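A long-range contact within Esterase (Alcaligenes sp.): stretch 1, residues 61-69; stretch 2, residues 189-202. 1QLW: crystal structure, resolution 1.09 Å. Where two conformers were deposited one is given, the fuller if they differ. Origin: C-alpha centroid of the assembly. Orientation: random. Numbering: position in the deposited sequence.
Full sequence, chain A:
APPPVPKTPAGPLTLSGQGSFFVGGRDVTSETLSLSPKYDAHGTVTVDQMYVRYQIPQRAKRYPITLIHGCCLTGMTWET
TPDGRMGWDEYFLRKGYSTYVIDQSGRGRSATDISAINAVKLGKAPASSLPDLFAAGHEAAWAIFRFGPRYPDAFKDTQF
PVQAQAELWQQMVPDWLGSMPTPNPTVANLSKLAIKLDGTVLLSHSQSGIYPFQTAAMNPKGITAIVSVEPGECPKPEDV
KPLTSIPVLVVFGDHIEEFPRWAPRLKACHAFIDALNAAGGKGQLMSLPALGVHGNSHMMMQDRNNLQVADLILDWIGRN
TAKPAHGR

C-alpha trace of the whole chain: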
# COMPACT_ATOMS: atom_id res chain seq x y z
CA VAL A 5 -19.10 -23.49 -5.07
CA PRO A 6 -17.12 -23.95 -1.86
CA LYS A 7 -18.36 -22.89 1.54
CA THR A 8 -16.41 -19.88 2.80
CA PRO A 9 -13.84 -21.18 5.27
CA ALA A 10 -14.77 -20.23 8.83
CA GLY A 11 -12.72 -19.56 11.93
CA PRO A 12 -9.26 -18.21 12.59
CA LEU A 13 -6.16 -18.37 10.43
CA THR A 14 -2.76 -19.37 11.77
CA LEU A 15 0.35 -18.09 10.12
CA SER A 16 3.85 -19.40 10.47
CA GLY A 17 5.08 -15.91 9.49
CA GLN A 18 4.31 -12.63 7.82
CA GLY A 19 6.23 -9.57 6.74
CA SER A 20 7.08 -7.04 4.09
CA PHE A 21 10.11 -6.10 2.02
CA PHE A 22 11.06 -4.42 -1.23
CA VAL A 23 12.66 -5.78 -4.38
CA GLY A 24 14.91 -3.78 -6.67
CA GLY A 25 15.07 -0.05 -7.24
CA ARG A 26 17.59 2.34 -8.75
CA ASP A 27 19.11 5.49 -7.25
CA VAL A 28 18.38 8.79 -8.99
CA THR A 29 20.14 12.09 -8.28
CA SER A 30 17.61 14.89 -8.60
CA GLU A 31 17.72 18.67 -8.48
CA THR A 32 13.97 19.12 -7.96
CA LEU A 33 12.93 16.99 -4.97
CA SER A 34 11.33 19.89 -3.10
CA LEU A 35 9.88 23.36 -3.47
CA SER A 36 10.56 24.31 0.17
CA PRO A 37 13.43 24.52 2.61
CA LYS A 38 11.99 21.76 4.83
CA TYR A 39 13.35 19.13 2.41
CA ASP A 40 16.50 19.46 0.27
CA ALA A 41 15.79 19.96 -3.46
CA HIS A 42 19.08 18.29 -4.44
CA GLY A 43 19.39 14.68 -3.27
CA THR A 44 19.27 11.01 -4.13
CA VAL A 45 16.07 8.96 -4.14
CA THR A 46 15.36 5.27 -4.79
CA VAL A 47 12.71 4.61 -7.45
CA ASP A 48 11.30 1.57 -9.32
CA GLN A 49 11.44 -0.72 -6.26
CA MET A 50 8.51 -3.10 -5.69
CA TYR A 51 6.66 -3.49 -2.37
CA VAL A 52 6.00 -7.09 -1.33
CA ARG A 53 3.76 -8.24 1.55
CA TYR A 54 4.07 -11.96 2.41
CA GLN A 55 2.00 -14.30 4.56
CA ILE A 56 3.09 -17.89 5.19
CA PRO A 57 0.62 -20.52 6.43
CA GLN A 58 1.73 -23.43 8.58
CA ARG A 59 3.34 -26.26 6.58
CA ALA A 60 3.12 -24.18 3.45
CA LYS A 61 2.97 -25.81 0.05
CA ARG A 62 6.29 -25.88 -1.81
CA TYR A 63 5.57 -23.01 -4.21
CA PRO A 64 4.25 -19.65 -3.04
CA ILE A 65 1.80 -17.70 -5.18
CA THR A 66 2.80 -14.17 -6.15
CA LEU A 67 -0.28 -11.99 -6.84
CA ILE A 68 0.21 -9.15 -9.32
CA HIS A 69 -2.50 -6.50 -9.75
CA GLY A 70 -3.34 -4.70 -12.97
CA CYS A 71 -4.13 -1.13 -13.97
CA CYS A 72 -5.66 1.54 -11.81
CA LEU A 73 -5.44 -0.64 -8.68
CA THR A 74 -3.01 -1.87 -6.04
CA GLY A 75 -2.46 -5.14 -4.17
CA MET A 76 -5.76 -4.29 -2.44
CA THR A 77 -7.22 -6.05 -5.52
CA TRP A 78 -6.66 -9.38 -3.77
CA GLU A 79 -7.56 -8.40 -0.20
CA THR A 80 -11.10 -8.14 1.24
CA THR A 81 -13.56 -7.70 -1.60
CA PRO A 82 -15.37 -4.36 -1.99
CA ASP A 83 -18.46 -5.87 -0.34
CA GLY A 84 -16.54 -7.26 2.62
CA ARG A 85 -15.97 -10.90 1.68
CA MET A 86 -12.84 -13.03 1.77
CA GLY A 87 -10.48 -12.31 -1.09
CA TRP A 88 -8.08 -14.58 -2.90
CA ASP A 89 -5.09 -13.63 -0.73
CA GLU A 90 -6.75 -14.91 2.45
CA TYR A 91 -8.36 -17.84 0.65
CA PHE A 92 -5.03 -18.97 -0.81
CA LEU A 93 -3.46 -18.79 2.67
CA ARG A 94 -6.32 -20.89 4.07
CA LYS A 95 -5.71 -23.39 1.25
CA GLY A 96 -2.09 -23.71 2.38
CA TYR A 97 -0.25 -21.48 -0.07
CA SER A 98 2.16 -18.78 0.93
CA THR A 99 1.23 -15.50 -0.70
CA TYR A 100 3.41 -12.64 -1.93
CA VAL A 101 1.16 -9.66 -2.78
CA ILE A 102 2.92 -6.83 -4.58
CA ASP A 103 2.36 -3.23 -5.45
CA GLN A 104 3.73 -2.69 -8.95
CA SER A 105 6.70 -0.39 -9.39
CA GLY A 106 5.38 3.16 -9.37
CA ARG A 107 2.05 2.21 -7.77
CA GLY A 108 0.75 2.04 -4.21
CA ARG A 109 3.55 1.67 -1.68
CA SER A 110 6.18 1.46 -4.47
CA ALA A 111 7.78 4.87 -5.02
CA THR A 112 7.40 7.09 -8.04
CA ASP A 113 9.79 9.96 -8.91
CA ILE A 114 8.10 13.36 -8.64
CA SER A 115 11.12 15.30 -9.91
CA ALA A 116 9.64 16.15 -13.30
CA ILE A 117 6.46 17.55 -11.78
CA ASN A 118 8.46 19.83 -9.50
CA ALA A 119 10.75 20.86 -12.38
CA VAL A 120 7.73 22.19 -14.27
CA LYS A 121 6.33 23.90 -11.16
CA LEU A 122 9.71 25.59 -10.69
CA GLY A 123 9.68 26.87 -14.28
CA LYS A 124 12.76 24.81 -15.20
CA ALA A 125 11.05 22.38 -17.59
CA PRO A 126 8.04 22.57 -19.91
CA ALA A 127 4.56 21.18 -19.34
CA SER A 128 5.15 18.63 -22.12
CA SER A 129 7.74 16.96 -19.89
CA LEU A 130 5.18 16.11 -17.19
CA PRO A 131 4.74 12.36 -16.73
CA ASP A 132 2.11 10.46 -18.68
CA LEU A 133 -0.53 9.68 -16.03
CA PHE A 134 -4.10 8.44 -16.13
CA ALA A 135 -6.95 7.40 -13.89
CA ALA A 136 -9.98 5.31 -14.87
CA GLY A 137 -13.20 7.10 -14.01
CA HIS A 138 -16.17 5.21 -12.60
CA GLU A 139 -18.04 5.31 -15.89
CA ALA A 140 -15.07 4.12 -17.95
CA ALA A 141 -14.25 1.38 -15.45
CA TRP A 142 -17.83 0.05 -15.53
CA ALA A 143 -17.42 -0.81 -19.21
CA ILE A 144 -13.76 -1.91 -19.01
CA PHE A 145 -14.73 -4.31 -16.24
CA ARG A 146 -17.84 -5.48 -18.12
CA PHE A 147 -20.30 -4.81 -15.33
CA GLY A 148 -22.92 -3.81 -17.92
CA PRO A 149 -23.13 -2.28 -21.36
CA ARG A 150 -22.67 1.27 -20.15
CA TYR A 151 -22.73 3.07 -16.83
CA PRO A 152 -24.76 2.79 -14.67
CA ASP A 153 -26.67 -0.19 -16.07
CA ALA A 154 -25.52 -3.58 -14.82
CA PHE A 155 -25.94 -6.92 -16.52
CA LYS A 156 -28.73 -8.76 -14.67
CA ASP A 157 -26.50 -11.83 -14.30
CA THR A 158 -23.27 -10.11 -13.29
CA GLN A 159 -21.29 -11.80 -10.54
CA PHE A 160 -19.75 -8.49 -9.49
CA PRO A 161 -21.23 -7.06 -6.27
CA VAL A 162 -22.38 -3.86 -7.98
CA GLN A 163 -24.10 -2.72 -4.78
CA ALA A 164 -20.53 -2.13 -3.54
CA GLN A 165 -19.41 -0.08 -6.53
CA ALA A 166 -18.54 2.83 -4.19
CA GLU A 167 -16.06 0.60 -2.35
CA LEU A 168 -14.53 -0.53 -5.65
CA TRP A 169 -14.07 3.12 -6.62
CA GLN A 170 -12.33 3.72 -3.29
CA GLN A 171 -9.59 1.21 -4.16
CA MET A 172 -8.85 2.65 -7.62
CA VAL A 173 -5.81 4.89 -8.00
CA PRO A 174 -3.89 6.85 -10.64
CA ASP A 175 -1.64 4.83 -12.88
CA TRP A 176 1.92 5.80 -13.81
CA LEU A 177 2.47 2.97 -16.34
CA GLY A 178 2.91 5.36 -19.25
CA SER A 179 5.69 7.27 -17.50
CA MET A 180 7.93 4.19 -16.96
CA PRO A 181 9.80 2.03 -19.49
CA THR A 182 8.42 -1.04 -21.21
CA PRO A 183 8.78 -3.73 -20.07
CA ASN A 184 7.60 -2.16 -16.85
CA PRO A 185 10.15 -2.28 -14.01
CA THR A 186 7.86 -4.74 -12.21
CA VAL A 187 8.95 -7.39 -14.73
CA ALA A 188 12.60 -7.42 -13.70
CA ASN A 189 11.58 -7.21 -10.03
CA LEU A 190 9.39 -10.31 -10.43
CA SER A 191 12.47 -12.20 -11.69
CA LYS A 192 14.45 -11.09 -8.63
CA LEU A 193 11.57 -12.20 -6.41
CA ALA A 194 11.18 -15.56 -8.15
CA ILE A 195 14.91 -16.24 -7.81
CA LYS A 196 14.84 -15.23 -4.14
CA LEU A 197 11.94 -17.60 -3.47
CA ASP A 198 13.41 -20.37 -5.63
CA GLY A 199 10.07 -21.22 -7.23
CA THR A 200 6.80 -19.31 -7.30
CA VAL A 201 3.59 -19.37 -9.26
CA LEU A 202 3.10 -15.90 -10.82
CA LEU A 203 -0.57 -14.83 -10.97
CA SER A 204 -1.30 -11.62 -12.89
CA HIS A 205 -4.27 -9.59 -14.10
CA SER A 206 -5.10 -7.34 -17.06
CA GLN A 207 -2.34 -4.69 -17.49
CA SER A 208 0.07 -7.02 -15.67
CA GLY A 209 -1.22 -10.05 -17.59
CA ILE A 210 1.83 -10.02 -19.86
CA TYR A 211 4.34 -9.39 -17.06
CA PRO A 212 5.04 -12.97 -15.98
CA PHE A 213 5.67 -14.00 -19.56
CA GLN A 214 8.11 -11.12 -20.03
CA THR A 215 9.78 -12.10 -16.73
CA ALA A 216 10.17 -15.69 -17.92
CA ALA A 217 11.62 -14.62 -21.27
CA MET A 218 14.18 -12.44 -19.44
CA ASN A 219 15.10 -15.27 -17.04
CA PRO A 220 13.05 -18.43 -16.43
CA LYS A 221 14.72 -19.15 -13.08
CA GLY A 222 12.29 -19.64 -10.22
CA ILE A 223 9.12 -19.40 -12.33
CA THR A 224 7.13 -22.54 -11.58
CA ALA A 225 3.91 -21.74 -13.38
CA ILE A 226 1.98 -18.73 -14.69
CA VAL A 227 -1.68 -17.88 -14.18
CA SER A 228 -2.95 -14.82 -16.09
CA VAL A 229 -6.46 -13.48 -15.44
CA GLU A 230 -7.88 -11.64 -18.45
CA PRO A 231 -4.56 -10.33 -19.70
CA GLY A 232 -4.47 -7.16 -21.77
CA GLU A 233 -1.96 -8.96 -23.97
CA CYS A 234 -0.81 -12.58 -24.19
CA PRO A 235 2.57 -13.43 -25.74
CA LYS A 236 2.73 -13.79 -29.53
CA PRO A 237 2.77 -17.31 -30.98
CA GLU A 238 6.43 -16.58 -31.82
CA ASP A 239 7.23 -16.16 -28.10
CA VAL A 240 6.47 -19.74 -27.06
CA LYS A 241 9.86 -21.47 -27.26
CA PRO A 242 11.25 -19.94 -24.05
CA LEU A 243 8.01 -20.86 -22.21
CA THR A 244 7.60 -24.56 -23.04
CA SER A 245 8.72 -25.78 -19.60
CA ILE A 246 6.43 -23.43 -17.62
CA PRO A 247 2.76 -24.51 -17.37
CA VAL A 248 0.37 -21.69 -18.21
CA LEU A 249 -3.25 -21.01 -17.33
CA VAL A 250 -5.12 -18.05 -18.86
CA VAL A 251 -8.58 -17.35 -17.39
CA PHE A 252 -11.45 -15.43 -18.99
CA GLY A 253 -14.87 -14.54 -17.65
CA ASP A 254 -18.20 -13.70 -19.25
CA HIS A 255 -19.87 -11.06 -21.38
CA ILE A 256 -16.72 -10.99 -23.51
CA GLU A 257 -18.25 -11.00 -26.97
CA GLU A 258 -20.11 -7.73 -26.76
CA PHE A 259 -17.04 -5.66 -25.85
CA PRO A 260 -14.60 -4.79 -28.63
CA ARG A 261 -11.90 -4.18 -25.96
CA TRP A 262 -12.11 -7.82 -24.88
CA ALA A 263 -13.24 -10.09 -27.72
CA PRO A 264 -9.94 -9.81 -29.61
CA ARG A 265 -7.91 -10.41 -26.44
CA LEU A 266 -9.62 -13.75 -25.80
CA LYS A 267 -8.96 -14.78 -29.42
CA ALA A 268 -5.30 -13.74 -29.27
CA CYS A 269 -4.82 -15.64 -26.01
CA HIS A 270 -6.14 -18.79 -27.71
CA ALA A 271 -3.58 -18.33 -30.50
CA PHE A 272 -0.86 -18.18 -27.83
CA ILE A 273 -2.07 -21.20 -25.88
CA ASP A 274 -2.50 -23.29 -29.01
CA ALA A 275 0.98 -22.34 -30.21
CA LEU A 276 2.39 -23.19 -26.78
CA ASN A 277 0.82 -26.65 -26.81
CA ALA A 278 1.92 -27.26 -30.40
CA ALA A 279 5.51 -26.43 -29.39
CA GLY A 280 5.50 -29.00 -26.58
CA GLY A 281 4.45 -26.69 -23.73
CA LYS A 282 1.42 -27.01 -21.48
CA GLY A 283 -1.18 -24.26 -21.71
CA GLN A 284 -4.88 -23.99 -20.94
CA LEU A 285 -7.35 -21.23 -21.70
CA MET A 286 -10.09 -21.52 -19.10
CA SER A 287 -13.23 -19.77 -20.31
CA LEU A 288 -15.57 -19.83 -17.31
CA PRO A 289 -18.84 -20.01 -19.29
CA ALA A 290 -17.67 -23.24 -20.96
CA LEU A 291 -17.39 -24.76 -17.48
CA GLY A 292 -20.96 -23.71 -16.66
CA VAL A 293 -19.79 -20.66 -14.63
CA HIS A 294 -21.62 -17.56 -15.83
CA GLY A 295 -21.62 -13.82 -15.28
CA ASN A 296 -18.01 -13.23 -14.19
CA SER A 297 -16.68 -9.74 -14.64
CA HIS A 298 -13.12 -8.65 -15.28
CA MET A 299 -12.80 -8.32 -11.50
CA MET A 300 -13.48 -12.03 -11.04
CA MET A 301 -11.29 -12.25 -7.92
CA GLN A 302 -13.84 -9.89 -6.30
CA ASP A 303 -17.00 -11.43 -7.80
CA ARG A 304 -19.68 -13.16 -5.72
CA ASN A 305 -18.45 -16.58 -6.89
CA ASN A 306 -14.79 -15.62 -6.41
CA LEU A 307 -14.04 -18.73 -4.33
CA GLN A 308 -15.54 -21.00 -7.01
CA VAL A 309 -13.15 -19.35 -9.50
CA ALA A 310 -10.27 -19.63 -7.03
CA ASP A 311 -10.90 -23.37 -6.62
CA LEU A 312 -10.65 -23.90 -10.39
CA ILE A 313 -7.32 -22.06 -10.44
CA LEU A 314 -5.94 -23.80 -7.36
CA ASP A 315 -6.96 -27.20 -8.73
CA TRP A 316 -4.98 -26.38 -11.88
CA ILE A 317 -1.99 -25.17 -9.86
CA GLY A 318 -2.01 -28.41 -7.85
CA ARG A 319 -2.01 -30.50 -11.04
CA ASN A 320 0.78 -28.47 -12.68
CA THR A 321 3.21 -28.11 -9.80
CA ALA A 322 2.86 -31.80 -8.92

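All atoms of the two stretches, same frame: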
# COMPACT_ATOMS: atom_id res chain seq x y z
N LYS A 61 2.68 -25.06 1.26
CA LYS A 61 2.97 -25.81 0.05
C LYS A 61 4.30 -25.29 -0.52
O LYS A 61 4.74 -24.17 -0.27
CB LYS A 61 1.84 -25.66 -0.95
CG LYS A 61 0.61 -26.44 -0.47
CD LYS A 61 -0.57 -26.18 -1.38
CE LYS A 61 -1.84 -26.93 -1.04
NZ LYS A 61 -1.76 -28.38 -1.38
N ARG A 62 4.94 -26.14 -1.32
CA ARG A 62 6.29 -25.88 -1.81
C ARG A 62 6.43 -24.56 -2.55
O ARG A 62 7.47 -23.88 -2.40
CB ARG A 62 6.74 -27.03 -2.71
CG ARG A 62 8.04 -26.82 -3.45
CD ARG A 62 9.26 -26.61 -2.59
NE ARG A 62 10.48 -26.31 -3.34
CZ ARG A 62 10.84 -25.10 -3.74
NH1 ARG A 62 10.07 -24.05 -3.45
NH2 ARG A 62 11.96 -24.91 -4.41
N TYR A 63 5.45 -24.20 -3.39
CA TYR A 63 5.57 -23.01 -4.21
C TYR A 63 4.61 -21.93 -3.77
O TYR A 63 3.39 -22.12 -3.80
CB TYR A 63 5.30 -23.37 -5.68
CG TYR A 63 6.24 -24.43 -6.21
CD1 TYR A 63 7.61 -24.18 -6.31
CD2 TYR A 63 5.79 -25.70 -6.46
CE1 TYR A 63 8.49 -25.16 -6.77
CE2 TYR A 63 6.64 -26.70 -6.93
CZ TYR A 63 7.97 -26.40 -7.08
OH TYR A 63 8.81 -27.40 -7.52
N PRO A 64 5.11 -20.79 -3.33
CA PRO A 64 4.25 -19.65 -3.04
C PRO A 64 3.57 -19.12 -4.29
O PRO A 64 4.10 -19.28 -5.39
CB PRO A 64 5.21 -18.58 -2.52
CG PRO A 64 6.36 -19.37 -1.97
CD PRO A 64 6.52 -20.47 -3.01
N ILE A 65 2.47 -18.42 -4.12
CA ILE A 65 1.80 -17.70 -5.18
C ILE A 65 2.09 -16.22 -5.02
O ILE A 65 1.90 -15.65 -3.94
CB ILE A 65 0.28 -17.98 -5.20
CG1 ILE A 65 -0.01 -19.48 -5.35
CG2 ILE A 65 -0.39 -17.16 -6.29
CD1 ILE A 65 -1.45 -19.88 -5.14
N THR A 66 2.58 -15.61 -6.10
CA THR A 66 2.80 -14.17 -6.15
C THR A 66 1.64 -13.55 -6.92
O THR A 66 1.40 -13.91 -8.08
CB THR A 66 4.15 -13.87 -6.82
OG1 THR A 66 5.22 -14.41 -6.04
CG2 THR A 66 4.38 -12.38 -6.96
N LEU A 67 0.92 -12.64 -6.29
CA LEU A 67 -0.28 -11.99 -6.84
C LEU A 67 0.05 -10.59 -7.33
O LEU A 67 0.58 -9.79 -6.56
CB LEU A 67 -1.41 -11.94 -5.81
CG LEU A 67 -1.92 -13.28 -5.28
CD1 LEU A 67 -2.91 -13.05 -4.13
CD2 LEU A 67 -2.60 -14.06 -6.38
N ILE A 68 -0.25 -10.33 -8.60
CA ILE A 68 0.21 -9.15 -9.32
C ILE A 68 -0.97 -8.40 -9.91
O ILE A 68 -1.57 -8.85 -10.91
CB ILE A 68 1.19 -9.59 -10.43
CG1 ILE A 68 2.31 -10.52 -9.92
CG2 ILE A 68 1.77 -8.37 -11.14
CD1 ILE A 68 2.86 -11.41 -11.01
N HIS A 69 -1.36 -7.29 -9.31
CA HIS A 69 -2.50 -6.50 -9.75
C HIS A 69 -2.26 -5.85 -11.12
O HIS A 69 -1.13 -5.75 -11.60
CB HIS A 69 -2.84 -5.42 -8.70
CG HIS A 69 -1.76 -4.38 -8.60
ND1 HIS A 69 -1.67 -3.36 -9.54
CD2 HIS A 69 -0.74 -4.19 -7.74
CE1 HIS A 69 -0.60 -2.62 -9.23
NE2 HIS A 69 -0.01 -3.10 -8.14
N ASN A 189 11.73 -6.96 -11.47
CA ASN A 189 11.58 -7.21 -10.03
C ASN A 189 10.92 -8.55 -9.76
O ASN A 189 11.28 -9.22 -8.78
CB ASN A 189 10.81 -6.06 -9.38
CG ASN A 189 11.67 -4.81 -9.32
OD1 ASN A 189 12.88 -4.89 -9.19
ND2 ASN A 189 11.01 -3.66 -9.40
N LEU A 190 9.99 -8.99 -10.62
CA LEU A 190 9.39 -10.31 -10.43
C LEU A 190 10.44 -11.40 -10.64
O LEU A 190 10.35 -12.44 -9.97
CB LEU A 190 8.21 -10.51 -11.37
CG LEU A 190 6.98 -9.67 -11.02
CD1 LEU A 190 5.99 -9.72 -12.18
CD2 LEU A 190 6.32 -10.14 -9.74
N SER A 191 11.40 -11.20 -11.54
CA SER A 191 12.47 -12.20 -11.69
C SER A 191 13.30 -12.25 -10.42
O SER A 191 13.60 -13.33 -9.91
CB SER A 191 13.35 -11.86 -12.88
OG SER A 191 14.49 -12.70 -12.90
N LYS A 192 13.68 -11.09 -9.88
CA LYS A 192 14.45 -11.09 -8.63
C LYS A 192 13.68 -11.81 -7.55
O LYS A 192 14.27 -12.56 -6.76
CB LYS A 192 14.77 -9.65 -8.23
CG LYS A 192 15.77 -8.98 -9.15
CD LYS A 192 16.03 -7.53 -8.76
CE LYS A 192 17.23 -7.01 -9.54
NZ LYS A 192 17.56 -5.61 -9.20
N LEU A 193 12.37 -11.54 -7.43
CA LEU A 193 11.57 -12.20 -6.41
C LEU A 193 11.50 -13.71 -6.63
O LEU A 193 11.67 -14.49 -5.69
CB LEU A 193 10.17 -11.59 -6.38
CG LEU A 193 9.20 -12.20 -5.36
CD1 LEU A 193 9.69 -12.07 -3.94
CD2 LEU A 193 7.81 -11.59 -5.50
N ALA A 194 11.25 -14.13 -7.87
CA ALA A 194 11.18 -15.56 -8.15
C ALA A 194 12.48 -16.28 -7.80
O ALA A 194 12.46 -17.41 -7.29
CB ALA A 194 10.78 -15.80 -9.59
N ILE A 195 13.60 -15.65 -8.12
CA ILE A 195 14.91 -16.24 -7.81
C ILE A 195 15.10 -16.31 -6.31
O ILE A 195 15.57 -17.32 -5.78
CB ILE A 195 16.01 -15.44 -8.52
CG1 ILE A 195 15.90 -15.64 -10.04
CG2 ILE A 195 17.40 -15.83 -8.04
CD1 ILE A 195 16.72 -14.65 -10.84
N LYS A 196 14.74 -15.27 -5.59
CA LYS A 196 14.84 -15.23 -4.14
C LYS A 196 14.04 -16.37 -3.52
O LYS A 196 14.50 -17.04 -2.59
CB LYS A 196 14.32 -13.90 -3.58
CG LYS A 196 14.16 -13.81 -2.08
CD LYS A 196 13.55 -12.49 -1.62
CE LYS A 196 13.33 -12.37 -0.13
NZ LYS A 196 14.58 -12.51 0.66
N LEU A 197 12.82 -16.57 -4.01
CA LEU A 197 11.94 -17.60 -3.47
C LEU A 197 12.33 -19.00 -3.94
O LEU A 197 11.94 -19.97 -3.29
CB LEU A 197 10.49 -17.31 -3.86
CG LEU A 197 9.91 -16.01 -3.30
CD1 LEU A 197 8.47 -15.84 -3.73
CD2 LEU A 197 10.05 -15.93 -1.78
N ASP A 198 13.02 -19.10 -5.06
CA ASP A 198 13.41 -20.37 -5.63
C ASP A 198 12.17 -21.18 -6.00
O ASP A 198 12.08 -22.37 -5.75
CB ASP A 198 14.37 -21.15 -4.74
CG ASP A 198 15.04 -22.31 -5.46
OD1 ASP A 198 15.29 -22.18 -6.67
OD2 ASP A 198 15.27 -23.33 -4.79
N GLY A 199 11.23 -20.53 -6.70
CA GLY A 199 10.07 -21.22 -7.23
C GLY A 199 8.77 -20.61 -6.75
O GLY A 199 8.38 -20.80 -5.59
N THR A 200 8.09 -19.90 -7.62
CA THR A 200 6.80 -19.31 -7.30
C THR A 200 5.90 -19.40 -8.51
O THR A 200 6.34 -19.43 -9.67
CB THR A 200 6.96 -17.82 -6.86
OG1 THR A 200 5.70 -17.26 -6.49
CG2 THR A 200 7.58 -16.94 -7.94
N VAL A 201 4.61 -19.45 -8.24
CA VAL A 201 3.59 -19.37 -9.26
C VAL A 201 3.26 -17.87 -9.40
O VAL A 201 2.83 -17.26 -8.42
CB VAL A 201 2.32 -20.12 -8.88
CG1 VAL A 201 1.20 -19.92 -9.89
CG2 VAL A 201 2.63 -21.61 -8.68
N LEU A 202 3.42 -17.30 -10.58
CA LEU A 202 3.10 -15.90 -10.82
C LEU A 202 1.66 -15.80 -11.30
O LEU A 202 1.33 -16.42 -12.32
CB LEU A 202 4.04 -15.28 -11.86
CG LEU A 202 5.53 -15.28 -11.50
CD1 LEU A 202 6.36 -14.69 -12.64
CD2 LEU A 202 5.84 -14.55 -10.21
O HOH W 1 9.83 -21.39 -3.36

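The two stretches meet as neighbouring parallel β-strands, the strand through Ile 65 and Thr 66 beside the one that begins at Thr 200, with the helix that precedes the second strand packed against one side of the pair and an arginine fastening the turn between helix and strand. Together they bury 597 Å².

The strands run 24° from parallel, with Ile 65 paired to Val 201 and Thr 66 to Leu 202. Pro 64 O accepts a hydrogen bond from Val 201 N at 2.9 Å, and Thr 66 N donates to Val 201 O, also at 2.9 Å, so that Val 201 is bound through both its amide and its carbonyl. Proline has no amide hydrogen to give, and its CD lies 3.2 Å from Gly 199 O, which is hydrogen-bonded by water instead. The Pro 64 carbonyl takes a second hydrogen bond, from Thr 200 OG1 to Pro 64 O at 2.8 Å. The same hydroxyl receives one from Thr 66 OG1, 2.9 Å from Thr 200 OG1, which makes a directed chain from Thr 66 through Thr 200 to the Pro 64 carbonyl.

The side chains of Ile 65 and Val 201 share one face of the sheet, where Ile 65 CG1 lies 4.3 Å from Val 201 CB. Thr 66 and Leu 202 occupy the other face, the one covered by the helix, which runs nearly antiparallel to the first strand at 10.9 Å between axes. Leu 190, Leu 193 and Leu 197 point toward the strand from successive helical turns. Thr 66 packs beneath these leucines, its CG2 3.8 Å and its OG1 3.9 Å from Leu 193 CD2, so the hydroxyl that donates to Thr 200 is itself enclosed by apolar groups. Farther along, Ile 68 CD1 reaches Leu 190 CD1 at 3.7 Å and Leu 202 CB at 4.1 Å.

At the helix end, Asp 198 leaves helical geometry with positive phi. Arg 62 NH2 donates to Asp 198 O at 2.9 Å, with the carbonyl near the guanidinium plane; a long salt bridge joins Arg 62 NH2 to Asp 198 OD2 at 3.7 Å. One water accepts from Arg 62 NH1 and donates to the carbonyl oxygens of Leu 197 and Gly 199.

Gly 199 suits its place twice over. Its backbone angles, 123/106, would jam a CB against the preceding carbonyl oxygen, and an ideal CB would clash with Tyr 63 CE1, 3.0 Å away. The glycine carbonyl lies at the edge of the Tyr 63 ring, with Tyr 63 CD1 3.5 Å from Gly 199 O.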